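Local coordinates for protein enolase (alpha proteobacterium BAL199, PDB 3UGV) that probably catalyses magnesium-assisted proton abstraction next to a substrate carboxylate, as members of the mandelate racemase and muconate lactonizing enzyme family do, at residues 195-200 and 222-227; 208-213 and 243-248; 298-303 and 326-331; 309-314 and 334-339. One frame throughout, in Å; residues are numbered along the deposited sequence.

Interaction 1 (195-200 and 222-227). With MG (magnesium ion), chain B.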
# COMPACT_ATOMS: atom_id res chain seq x y z
N LEU F 195 -34.10 -12.26 -7.06
CA LEU F 195 -34.09 -13.27 -8.10
C LEU F 195 -32.89 -14.21 -7.89
O LEU F 195 -31.75 -13.76 -7.84
CB LEU F 195 -34.02 -12.58 -9.47
CG LEU F 195 -33.91 -13.48 -10.70
CD1 LEU F 195 -35.18 -14.28 -10.82
CD2 LEU F 195 -33.67 -12.66 -11.95
N ARG F 196 -33.14 -15.51 -7.76
CA ARG F 196 -32.04 -16.45 -7.58
C ARG F 196 -31.46 -16.89 -8.92
O ARG F 196 -32.19 -17.11 -9.89
CB ARG F 196 -32.45 -17.66 -6.75
CG ARG F 196 -32.44 -17.44 -5.24
CD ARG F 196 -33.69 -16.72 -4.71
NE ARG F 196 -33.57 -16.44 -3.27
CZ ARG F 196 -34.58 -16.10 -2.48
NH1 ARG F 196 -35.81 -16.00 -2.98
NH2 ARG F 196 -34.38 -15.86 -1.18
N MET F 197 -30.13 -16.99 -8.97
CA MET F 197 -29.44 -17.44 -10.17
C MET F 197 -28.48 -18.58 -9.84
O MET F 197 -28.17 -18.85 -8.67
CB MET F 197 -28.68 -16.29 -10.83
CG MET F 197 -29.58 -15.24 -11.52
SD MET F 197 -28.66 -14.26 -12.74
CE MET F 197 -29.94 -13.22 -13.42
N GLY F 198 -28.00 -19.25 -10.87
CA GLY F 198 -27.09 -20.36 -10.70
C GLY F 198 -27.54 -21.63 -11.40
O GLY F 198 -27.21 -22.73 -10.98
N ARG F 199 -28.31 -21.48 -12.48
CA ARG F 199 -28.68 -22.64 -13.28
C ARG F 199 -27.44 -23.26 -13.92
O ARG F 199 -26.39 -22.65 -13.96
CB ARG F 199 -29.70 -22.23 -14.34
CG ARG F 199 -31.08 -22.01 -13.74
CD ARG F 199 -31.95 -21.16 -14.63
NE ARG F 199 -33.21 -20.82 -13.98
CZ ARG F 199 -33.39 -19.76 -13.18
NH1 ARG F 199 -32.39 -18.93 -12.93
NH2 ARG F 199 -34.58 -19.54 -12.64
N ASP F 200 -27.57 -24.49 -14.40
CA ASP F 200 -26.47 -25.14 -15.12
C ASP F 200 -26.07 -24.35 -16.35
O ASP F 200 -24.89 -24.20 -16.64
CB ASP F 200 -26.85 -26.56 -15.52
CG ASP F 200 -26.90 -27.50 -14.34
OD1 ASP F 200 -25.92 -27.51 -13.56
OD2 ASP F 200 -27.91 -28.23 -14.18
N LEU F 222 -34.31 -5.63 -9.50
CA LEU F 222 -33.99 -7.05 -9.28
C LEU F 222 -32.66 -7.22 -8.54
O LEU F 222 -31.62 -6.71 -8.96
CB LEU F 222 -33.93 -7.83 -10.59
CG LEU F 222 -35.20 -7.84 -11.42
CD1 LEU F 222 -34.96 -8.65 -12.68
CD2 LEU F 222 -36.34 -8.43 -10.61
N MET F 223 -32.72 -7.92 -7.41
CA MET F 223 -31.53 -8.26 -6.65
C MET F 223 -31.23 -9.71 -6.97
O MET F 223 -32.09 -10.57 -6.86
CB MET F 223 -31.78 -8.10 -5.15
CG MET F 223 -31.98 -6.68 -4.65
SD MET F 223 -33.52 -5.90 -5.23
CE MET F 223 -33.85 -4.84 -3.81
N VAL F 224 -30.01 -10.00 -7.39
CA VAL F 224 -29.69 -11.35 -7.78
C VAL F 224 -28.79 -12.01 -6.74
O VAL F 224 -27.81 -11.42 -6.30
CB VAL F 224 -29.06 -11.38 -9.18
CG1 VAL F 224 -28.04 -12.51 -9.32
CG2 VAL F 224 -30.16 -11.48 -10.24
N ASP F 225 -29.15 -13.22 -6.35
CA ASP F 225 -28.40 -13.97 -5.34
C ASP F 225 -27.95 -15.31 -5.89
O ASP F 225 -28.77 -16.11 -6.36
CB ASP F 225 -29.26 -14.20 -4.10
CG ASP F 225 -28.43 -14.60 -2.88
OD1 ASP F 225 -27.31 -15.17 -3.02
OD2 ASP F 225 -28.91 -14.34 -1.77
N PHE F 226 -26.64 -15.58 -5.82
CA PHE F 226 -26.10 -16.84 -6.30
C PHE F 226 -25.95 -17.85 -5.18
O PHE F 226 -25.64 -19.00 -5.43
CB PHE F 226 -24.74 -16.64 -6.94
CG PHE F 226 -24.78 -16.09 -8.32
CD1 PHE F 226 -24.96 -16.93 -9.41
CD2 PHE F 226 -24.62 -14.73 -8.55
CE1 PHE F 226 -24.98 -16.43 -10.70
CE2 PHE F 226 -24.64 -14.22 -9.84
CZ PHE F 226 -24.83 -15.07 -10.91
N ASN F 227 -26.13 -17.40 -3.94
CA ASN F 227 -25.98 -18.27 -2.78
C ASN F 227 -24.67 -19.04 -2.73
O ASN F 227 -24.68 -20.23 -2.46
CB ASN F 227 -27.16 -19.23 -2.67
CG ASN F 227 -28.44 -18.53 -2.25
OD1 ASN F 227 -28.56 -18.10 -1.11
ND2 ASN F 227 -29.39 -18.41 -3.18
MG MG B . -28.63 -14.15 0.18
O HOH W 1 -31.13 -16.35 -1.64
O HOH W 2 -28.97 -16.16 0.62
O HOH W 3 -30.54 -13.96 1.01
O HOH W 4 -26.72 -14.82 -0.46
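Met197 turns CG away from its own carbonyl carbon (chi1 -72°) and then runs extended, a path that lays its CB over one face of the Phe226 ring and carries SD and CE across Val224. The CH-pi geometry is direct: Met197 CB lies 4.1 Å from the Phe226 ring centroid, 27° off the normal. The sulfur approaches the same ring obliquely in a Met-aromatic contact, and beyond it Met197 CE reaches Val224 CG2 at 3.6 Å.

Strands 192-196 and 221-225 pair in parallel. The evidence is three backbone bonds: Leu195 N to Met223 O (2.6 Å), Asp225 N to Leu195 O (3.0 Å) and Met197 N to Asp225 O (3.1 Å). With helix 202-216 between them, the strands form a beta-alpha-beta unit of the barrel. Leu195 and Val224 lie side by side on one sheet face, while Arg196 and Asp225 share the other.

There Asp225 OD2 binds magnesium at 2.0 Å; waters 2, 3 and 4 together with Glu251 and Glu277 complete six ligands. Water 1 accepts from Arg196 NE, in the guanidinium plane, and from Asn227 ND2; Arg196 NH1 is held by Ser163 O and Gly165 O. Asp225 OD1 accepts from Asn227 N at 2.7 Å, an Asx turn. Each carboxylate oxygen thus has its own anchor, metal or backbone, which fixes the rotation of the group at the metal.

Interaction 2 (208-213 and 243-248)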
# COMPACT_ATOMS: atom_id res chain seq x y z
N THR F 208 -34.22 -15.88 -17.65
CA THR F 208 -35.12 -15.67 -16.52
C THR F 208 -35.25 -14.19 -16.12
O THR F 208 -36.36 -13.70 -15.93
CB THR F 208 -34.69 -16.51 -15.32
OG1 THR F 208 -34.73 -17.89 -15.68
CG2 THR F 208 -35.64 -16.28 -14.16
N ALA F 209 -34.12 -13.50 -15.99
CA ALA F 209 -34.13 -12.07 -15.70
C ALA F 209 -34.98 -11.31 -16.73
O ALA F 209 -35.84 -10.49 -16.36
CB ALA F 209 -32.68 -11.52 -15.68
N GLU F 210 -34.75 -11.58 -18.01
CA GLU F 210 -35.48 -10.90 -19.09
C GLU F 210 -36.96 -11.20 -19.01
O GLU F 210 -37.78 -10.31 -19.18
CB GLU F 210 -34.93 -11.28 -20.47
CG GLU F 210 -33.43 -10.96 -20.70
CD GLU F 210 -33.13 -9.45 -20.79
OE1 GLU F 210 -34.04 -8.63 -20.51
OE2 GLU F 210 -31.99 -9.09 -21.15
N ALA F 211 -37.31 -12.45 -18.71
CA ALA F 211 -38.72 -12.84 -18.59
C ALA F 211 -39.41 -12.16 -17.40
O ALA F 211 -40.57 -11.73 -17.50
CB ALA F 211 -38.83 -14.36 -18.47
N VAL F 212 -38.70 -12.05 -16.29
CA VAL F 212 -39.24 -11.37 -15.11
C VAL F 212 -39.53 -9.90 -15.42
O VAL F 212 -40.60 -9.38 -15.11
CB VAL F 212 -38.28 -11.47 -13.90
CG1 VAL F 212 -38.67 -10.47 -12.84
CG2 VAL F 212 -38.27 -12.89 -13.33
N TRP F 213 -38.57 -9.23 -16.03
CA TRP F 213 -38.73 -7.83 -16.38
C TRP F 213 -39.81 -7.61 -17.45
O TRP F 213 -40.50 -6.61 -17.42
CB TRP F 213 -37.39 -7.25 -16.84
CG TRP F 213 -36.58 -6.64 -15.73
CD1 TRP F 213 -37.07 -6.02 -14.61
CD2 TRP F 213 -35.15 -6.59 -15.62
NE1 TRP F 213 -36.02 -5.58 -13.82
CE2 TRP F 213 -34.84 -5.91 -14.42
CE3 TRP F 213 -34.10 -7.04 -16.43
CZ2 TRP F 213 -33.52 -5.68 -14.01
CZ3 TRP F 213 -32.79 -6.81 -16.03
CH2 TRP F 213 -32.52 -6.14 -14.82
N ASP F 243 -23.28 -8.16 -15.85
CA ASP F 243 -22.90 -6.86 -15.30
C ASP F 243 -23.58 -5.70 -16.04
O ASP F 243 -23.67 -4.60 -15.51
CB ASP F 243 -21.39 -6.68 -15.31
CG ASP F 243 -20.93 -5.60 -14.34
OD1 ASP F 243 -21.60 -5.43 -13.31
OD2 ASP F 243 -19.91 -4.94 -14.60
N ASP F 244 -24.08 -5.95 -17.24
CA ASP F 244 -24.77 -4.89 -17.98
C ASP F 244 -26.29 -5.03 -18.06
O ASP F 244 -26.95 -4.27 -18.77
CB ASP F 244 -24.18 -4.73 -19.38
CG ASP F 244 -22.73 -4.30 -19.35
OD1 ASP F 244 -22.32 -3.69 -18.33
OD2 ASP F 244 -22.00 -4.57 -20.32
N LEU F 245 -26.85 -6.00 -17.34
CA LEU F 245 -28.30 -6.18 -17.30
C LEU F 245 -29.04 -5.06 -16.59
O LEU F 245 -30.25 -4.92 -16.76
CB LEU F 245 -28.65 -7.48 -16.59
CG LEU F 245 -28.47 -8.82 -17.29
CD1 LEU F 245 -29.22 -9.87 -16.50
CD2 LEU F 245 -28.98 -8.75 -18.73
N GLY F 246 -28.35 -4.29 -15.75
CA GLY F 246 -29.04 -3.29 -14.95
C GLY F 246 -29.61 -3.82 -13.64
O GLY F 246 -30.60 -3.29 -13.14
N LEU F 247 -28.99 -4.85 -13.07
CA LEU F 247 -29.42 -5.40 -11.78
C LEU F 247 -29.18 -4.42 -10.64
O LEU F 247 -28.28 -3.57 -10.73
CB LEU F 247 -28.66 -6.69 -11.47
CG LEU F 247 -28.77 -7.78 -12.53
CD1 LEU F 247 -27.79 -8.89 -12.23
CD2 LEU F 247 -30.22 -8.29 -12.61
N GLU F 248 -29.98 -4.52 -9.59
CA GLU F 248 -29.82 -3.67 -8.41
C GLU F 248 -28.54 -4.06 -7.66
O GLU F 248 -27.77 -3.22 -7.24
CB GLU F 248 -31.02 -3.80 -7.49
CG GLU F 248 -30.86 -3.09 -6.14
CD GLU F 248 -31.17 -1.60 -6.19
OE1 GLU F 248 -31.61 -1.11 -7.26
OE2 GLU F 248 -30.98 -0.92 -5.15
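Helix 202-216, on the outside of the barrel, meets the turn before strand 249-251 through Ala209, Glu210 and Trp213 on one side and Leu245, Gly246 and Leu247 on the other. The two branches of Leu245 part to different helix residues. Leu245 CD1 rests on Ala209 CB at 3.9 Å, whereas Leu245 CD2 lies 3.9 Å from Glu210 OE2. That carboxylate is brought over by a bend in the Glu210 chain (chi2 -69°), and its other oxygen, OE1, forms a salt bridge with Arg218.

Trp213 reaches past Leu245 with its six-membered ring, which approaches the turn obliquely. Its CH2 is 3.2 Å from Leu245 O and 3.8 Å from Leu247 CD2, and CZ3 packs on Leu245 CB at 4.2 Å. No hydrogen bond crosses the contact; the indole NE1 is instead bonded to Thr220 O, in the link from this helix to strand 221-225. In the alternating strand-helix order of the barrel, the tryptophan therefore bridges two successive connections, one leading into strand 221-225 and the next into strand 249-251. An alanine in place of Trp213 would remove the indole and is likely to open a gap beside Leu245 and Leu247 while leaving Thr220 O without this donor.

Gly246 has a left-handed backbone (phi 86°, psi 29°), where a CB would jam against the preceding carbonyl oxygen. Earlier in the turn, Asp244 makes a salt bridge to Arg240 of a second subunit.

Interaction 3 (298-303 and 326-331)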
# COMPACT_ATOMS: atom_id res chain seq x y z
N MET F 298 -25.27 -6.81 4.03
CA MET F 298 -26.57 -7.14 4.61
C MET F 298 -26.44 -8.18 5.72
O MET F 298 -26.58 -9.38 5.47
CB MET F 298 -27.57 -7.63 3.54
CG MET F 298 -26.99 -8.71 2.62
SD MET F 298 -28.16 -9.31 1.36
CE MET F 298 -29.11 -10.48 2.32
N PRO F 299 -26.19 -7.74 6.96
CA PRO F 299 -26.02 -8.69 8.07
C PRO F 299 -27.30 -9.45 8.41
O PRO F 299 -28.41 -8.94 8.28
CB PRO F 299 -25.61 -7.80 9.24
CG PRO F 299 -25.07 -6.58 8.60
CD PRO F 299 -25.91 -6.36 7.39
N ASP F 300 -27.12 -10.70 8.82
CA ASP F 300 -28.18 -11.57 9.29
C ASP F 300 -28.16 -11.51 10.82
O ASP F 300 -27.09 -11.58 11.42
CB ASP F 300 -27.88 -12.99 8.81
CG ASP F 300 -28.83 -14.01 9.38
OD1 ASP F 300 -28.66 -14.37 10.56
OD2 ASP F 300 -29.74 -14.46 8.65
N PHE F 301 -29.33 -11.40 11.45
CA PHE F 301 -29.40 -11.16 12.91
C PHE F 301 -28.93 -12.30 13.82
O PHE F 301 -28.47 -12.06 14.94
CB PHE F 301 -30.80 -10.67 13.32
CG PHE F 301 -31.14 -9.33 12.74
CD1 PHE F 301 -30.71 -8.16 13.36
CD2 PHE F 301 -31.82 -9.24 11.54
CE1 PHE F 301 -30.99 -6.93 12.81
CE2 PHE F 301 -32.11 -8.00 10.98
CZ PHE F 301 -31.69 -6.85 11.61
N MET F 302 -29.03 -13.54 13.36
CA MET F 302 -28.50 -14.62 14.18
C MET F 302 -26.97 -14.69 14.10
O MET F 302 -26.34 -15.25 14.99
CB MET F 302 -29.13 -15.96 13.83
CG MET F 302 -28.46 -16.67 12.69
SD MET F 302 -29.13 -18.33 12.44
CE MET F 302 -28.40 -18.74 10.85
N ARG F 303 -26.38 -14.08 13.07
CA ARG F 303 -24.94 -14.17 12.85
C ARG F 303 -24.19 -12.91 13.27
O ARG F 303 -23.07 -12.98 13.77
CB ARG F 303 -24.62 -14.49 11.39
CG ARG F 303 -25.10 -15.85 10.90
CD ARG F 303 -24.53 -16.22 9.52
NE ARG F 303 -25.14 -17.45 9.00
CZ ARG F 303 -26.12 -17.49 8.10
NH1 ARG F 303 -26.61 -16.37 7.57
NH2 ARG F 303 -26.63 -18.65 7.71
N THR F 326 -30.94 -5.61 5.32
CA THR F 326 -31.12 -6.69 6.28
C THR F 326 -31.14 -8.06 5.62
O THR F 326 -31.23 -8.18 4.41
CB THR F 326 -32.44 -6.56 7.07
OG1 THR F 326 -33.55 -6.60 6.17
CG2 THR F 326 -32.46 -5.26 7.87
N HIS F 327 -31.05 -9.08 6.45
CA HIS F 327 -31.25 -10.44 5.99
C HIS F 327 -32.08 -11.22 7.00
O HIS F 327 -31.70 -11.33 8.16
CB HIS F 327 -29.93 -11.15 5.78
CG HIS F 327 -30.09 -12.56 5.33
ND1 HIS F 327 -29.85 -13.64 6.15
CD2 HIS F 327 -30.48 -13.07 4.14
CE1 HIS F 327 -30.07 -14.76 5.48
NE2 HIS F 327 -30.46 -14.44 4.26
N LEU F 328 -33.21 -11.74 6.53
CA LEU F 328 -34.19 -12.42 7.37
C LEU F 328 -34.71 -11.51 8.50
O LEU F 328 -34.43 -10.30 8.55
CB LEU F 328 -33.63 -13.74 7.88
CG LEU F 328 -33.25 -14.76 6.79
CD1 LEU F 328 -32.63 -16.03 7.39
CD2 LEU F 328 -34.46 -15.10 5.93
N TYR F 329 -35.51 -12.10 9.40
CA TYR F 329 -36.02 -11.41 10.58
C TYR F 329 -36.62 -10.05 10.27
O TYR F 329 -36.15 -9.03 10.78
CB TYR F 329 -34.92 -11.25 11.63
CG TYR F 329 -34.17 -12.53 11.89
CD1 TYR F 329 -34.60 -13.41 12.87
CD2 TYR F 329 -33.05 -12.86 11.15
CE1 TYR F 329 -33.93 -14.59 13.12
CE2 TYR F 329 -32.37 -14.05 11.38
CZ TYR F 329 -32.82 -14.91 12.37
OH TYR F 329 -32.15 -16.08 12.62
N PRO F 330 -37.68 -10.02 9.45
CA PRO F 330 -38.25 -8.77 8.96
C PRO F 330 -38.73 -7.88 10.10
O PRO F 330 -38.63 -6.65 10.00
CB PRO F 330 -39.43 -9.23 8.09
CG PRO F 330 -39.10 -10.61 7.73
CD PRO F 330 -38.34 -11.20 8.87
N GLU F 331 -39.21 -8.48 11.19
CA GLU F 331 -39.69 -7.67 12.31
C GLU F 331 -38.57 -6.91 13.05
O GLU F 331 -38.61 -5.69 13.13
CB GLU F 331 -40.55 -8.48 13.28
CG GLU F 331 -41.76 -9.12 12.61
CD GLU F 331 -41.38 -10.35 11.80
OE1 GLU F 331 -40.31 -10.94 12.06
OE2 GLU F 331 -42.17 -10.74 10.91
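Among the polar contacts, the pair His327 and Asp300 comes first: His327 ND1 donates to Asp300 OD2 at 2.6 Å, with an N-H...O angle of 140°. The bond uses the anti lone pair of the carboxylate and lies near the imidazole plane, although ring and carboxylate are turned 47° apart. The other oxygen works as an N-cap, Asp300 OD1 taking Met302 N at 2.9 Å and, weakly, Arg303 N. Arg303 NH1 adds a long ion pair with Asp300 OD2, out of the guanidinium plane; its NH2 is bonded to Phe117 O of a third subunit. Backbone pairing adds little, since His327 N to Pro299 O is weak.

Aromatic contacts follow. Phe301 CB stands over one face of the Tyr329 ring, 4.2 Å from its centroid, and Phe301 CD2 touches Tyr329 CB at 3.7 Å, the two side chains running antiparallel alongside one another. Tyr329 OH lies 3.3 Å from Met302 CB and accepts from Glu76 N.

Of the apolar groups, Met298 holds CG between its backbone N and carbonyl carbon (chi1 49°), and its bent chain brings CE to 3.4 Å from His327 CD2. The same methyl, Met298 CE, is 4.3 Å from the magnesium ion. A histidine tied to an aspartate on neighbouring loops near the metal is consistent with the histidine-aspartate pair of mandelate racemase, whose partners follow successive barrel strands.

Interaction 4 (309-314 and 334-339)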
# COMPACT_ATOMS: atom_id res chain seq x y z
N GLY F 309 -25.21 -6.56 18.07
CA GLY F 309 -24.29 -6.61 16.94
C GLY F 309 -24.69 -5.76 15.76
O GLY F 309 -23.84 -5.14 15.12
N TRP F 310 -25.99 -5.69 15.46
CA TRP F 310 -26.44 -4.86 14.34
C TRP F 310 -26.10 -3.40 14.58
O TRP F 310 -25.62 -2.71 13.67
CB TRP F 310 -27.94 -5.00 14.10
CG TRP F 310 -28.42 -4.04 13.04
CD1 TRP F 310 -28.70 -2.72 13.20
CD2 TRP F 310 -28.62 -4.32 11.65
NE1 TRP F 310 -29.08 -2.17 12.01
CE2 TRP F 310 -29.04 -3.13 11.04
CE3 TRP F 310 -28.50 -5.47 10.86
CZ2 TRP F 310 -29.34 -3.05 9.68
CZ3 TRP F 310 -28.79 -5.39 9.51
CH2 TRP F 310 -29.21 -4.19 8.93
N MET F 311 -26.34 -2.91 15.79
CA MET F 311 -26.14 -1.48 16.06
C MET F 311 -24.67 -1.12 15.95
O MET F 311 -24.32 -0.05 15.47
CB MET F 311 -26.70 -1.07 17.44
CG MET F 311 -28.23 -1.23 17.60
SD MET F 311 -29.24 -0.53 16.27
CE MET F 311 -28.73 1.19 16.31
N ARG F 312 -23.80 -2.03 16.41
CA ARG F 312 -22.37 -1.81 16.29
C ARG F 312 -21.93 -1.81 14.83
O ARG F 312 -21.10 -0.99 14.42
CB ARG F 312 -21.61 -2.87 17.09
CG ARG F 312 -21.75 -2.63 18.59
CD ARG F 312 -21.20 -3.75 19.42
NE ARG F 312 -21.74 -3.70 20.78
CZ ARG F 312 -21.26 -4.38 21.82
NH1 ARG F 312 -20.20 -5.17 21.67
NH2 ARG F 312 -21.83 -4.26 23.00
N ALA F 313 -22.53 -2.70 14.05
CA ALA F 313 -22.21 -2.84 12.64
C ALA F 313 -22.75 -1.64 11.88
O ALA F 313 -22.13 -1.18 10.93
CB ALA F 313 -22.78 -4.14 12.08
N ALA F 314 -23.90 -1.13 12.32
CA ALA F 314 -24.47 0.08 11.74
C ALA F 314 -23.50 1.24 11.91
O ALA F 314 -23.38 2.10 11.04
CB ALA F 314 -25.81 0.43 12.42
N ALA F 334 -37.15 -4.46 10.52
CA ALA F 334 -37.81 -3.17 10.33
C ALA F 334 -37.54 -2.21 11.51
O ALA F 334 -37.34 -1.00 11.30
CB ALA F 334 -39.31 -3.35 10.09
N HIS F 335 -37.49 -2.75 12.72
CA HIS F 335 -37.21 -1.92 13.89
C HIS F 335 -35.84 -1.24 13.82
O HIS F 335 -35.77 -0.02 13.92
CB HIS F 335 -37.36 -2.70 15.21
CG HIS F 335 -38.78 -2.80 15.68
ND1 HIS F 335 -39.38 -1.84 16.46
CD2 HIS F 335 -39.72 -3.76 15.47
CE1 HIS F 335 -40.62 -2.19 16.72
NE2 HIS F 335 -40.86 -3.35 16.13
N VAL F 336 -34.77 -2.01 13.62
CA VAL F 336 -33.43 -1.43 13.61
C VAL F 336 -33.17 -0.60 12.37
O VAL F 336 -32.37 0.33 12.41
CB VAL F 336 -32.28 -2.48 13.75
CG1 VAL F 336 -32.38 -3.20 15.07
CG2 VAL F 336 -32.30 -3.48 12.60
N MET F 337 -33.83 -0.92 11.26
CA MET F 337 -33.68 -0.12 10.03
C MET F 337 -34.19 1.29 10.23
O MET F 337 -33.73 2.22 9.55
CB MET F 337 -34.36 -0.77 8.82
CG MET F 337 -33.66 -2.02 8.31
SD MET F 337 -32.16 -1.61 7.41
CE MET F 337 -32.86 -1.23 5.79
N ARG F 338 -35.13 1.46 11.16
CA ARG F 338 -35.67 2.77 11.50
C ARG F 338 -34.62 3.67 12.16
O ARG F 338 -34.75 4.88 12.13
CB ARG F 338 -36.90 2.65 12.42
CG ARG F 338 -38.15 2.11 11.73
CD ARG F 338 -38.69 3.07 10.67
NE ARG F 338 -39.03 4.37 11.24
CZ ARG F 338 -39.58 5.38 10.55
NH1 ARG F 338 -39.85 5.24 9.26
NH2 ARG F 338 -39.86 6.53 11.16
N VAL F 339 -33.58 3.08 12.74
CA VAL F 339 -32.52 3.88 13.34
C VAL F 339 -31.16 3.59 12.73
O VAL F 339 -30.13 3.93 13.30
CB VAL F 339 -32.42 3.66 14.85
CG1 VAL F 339 -33.71 4.07 15.51
CG2 VAL F 339 -32.10 2.20 15.15
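Val336 sets a methyl almost squarely on the indole of Trp310: Val336 CG2 is 3.6 Å from the centroid of the five-membered ring and only 11° off its normal, a close CH-pi contact. Trp310 carries CG anti to the backbone N (chi1 174°), which swings the indole out from helix 306-320 toward helix 330-337. The valine CB also joins in, 3.6 Å from Trp310 CD1. At the other end of the indole, Met337 SD comes within 3.9 Å of Trp310 CZ2, obliquely, as a Met-aromatic contact.

These are successive helices of the barrel domain, separated by the loop that carries Thr326 and His327, and the tryptophan reaches from one to the other. Its NE1 is bonded to Thr340 OG1, just past helix 330-337, and its ring stacks with Phe301. An alanine here would take away both the indole and its N-H, and would probably strip Val336 CG2 of its cover on that side and deprive Thr340 OG1 of a partner.

A second, smaller apolar contact flanks the first. Met311 folds back along its chain, lies roughly perpendicular to Val339 and brings its CE to 3.7 Å from Val339 CG2.

In the fold
From the N terminus, interaction 1 closes the loop through helix 202-216 by pairing strands 192-196 and 221-225. Interaction 2 starts on that helix and ends before strand 249-251, so the two loops cross; they touch where Leu222 packs on Trp213 and Val212, and Leu222 O probably accepts from Glu248 N. Later in the chain, interactions 3 and 4 cross in the same manner, sharing helix 330-337 and meeting where Phe301 and Thr326 reach Trp310, Val336 and Met337. The two pairs stand in series. Interactions 1 and 3, about 19 Å apart between centres, approach the same magnesium from different parts of the barrel, while 2 and 4 join outer connections, about 30 Å apart between centres.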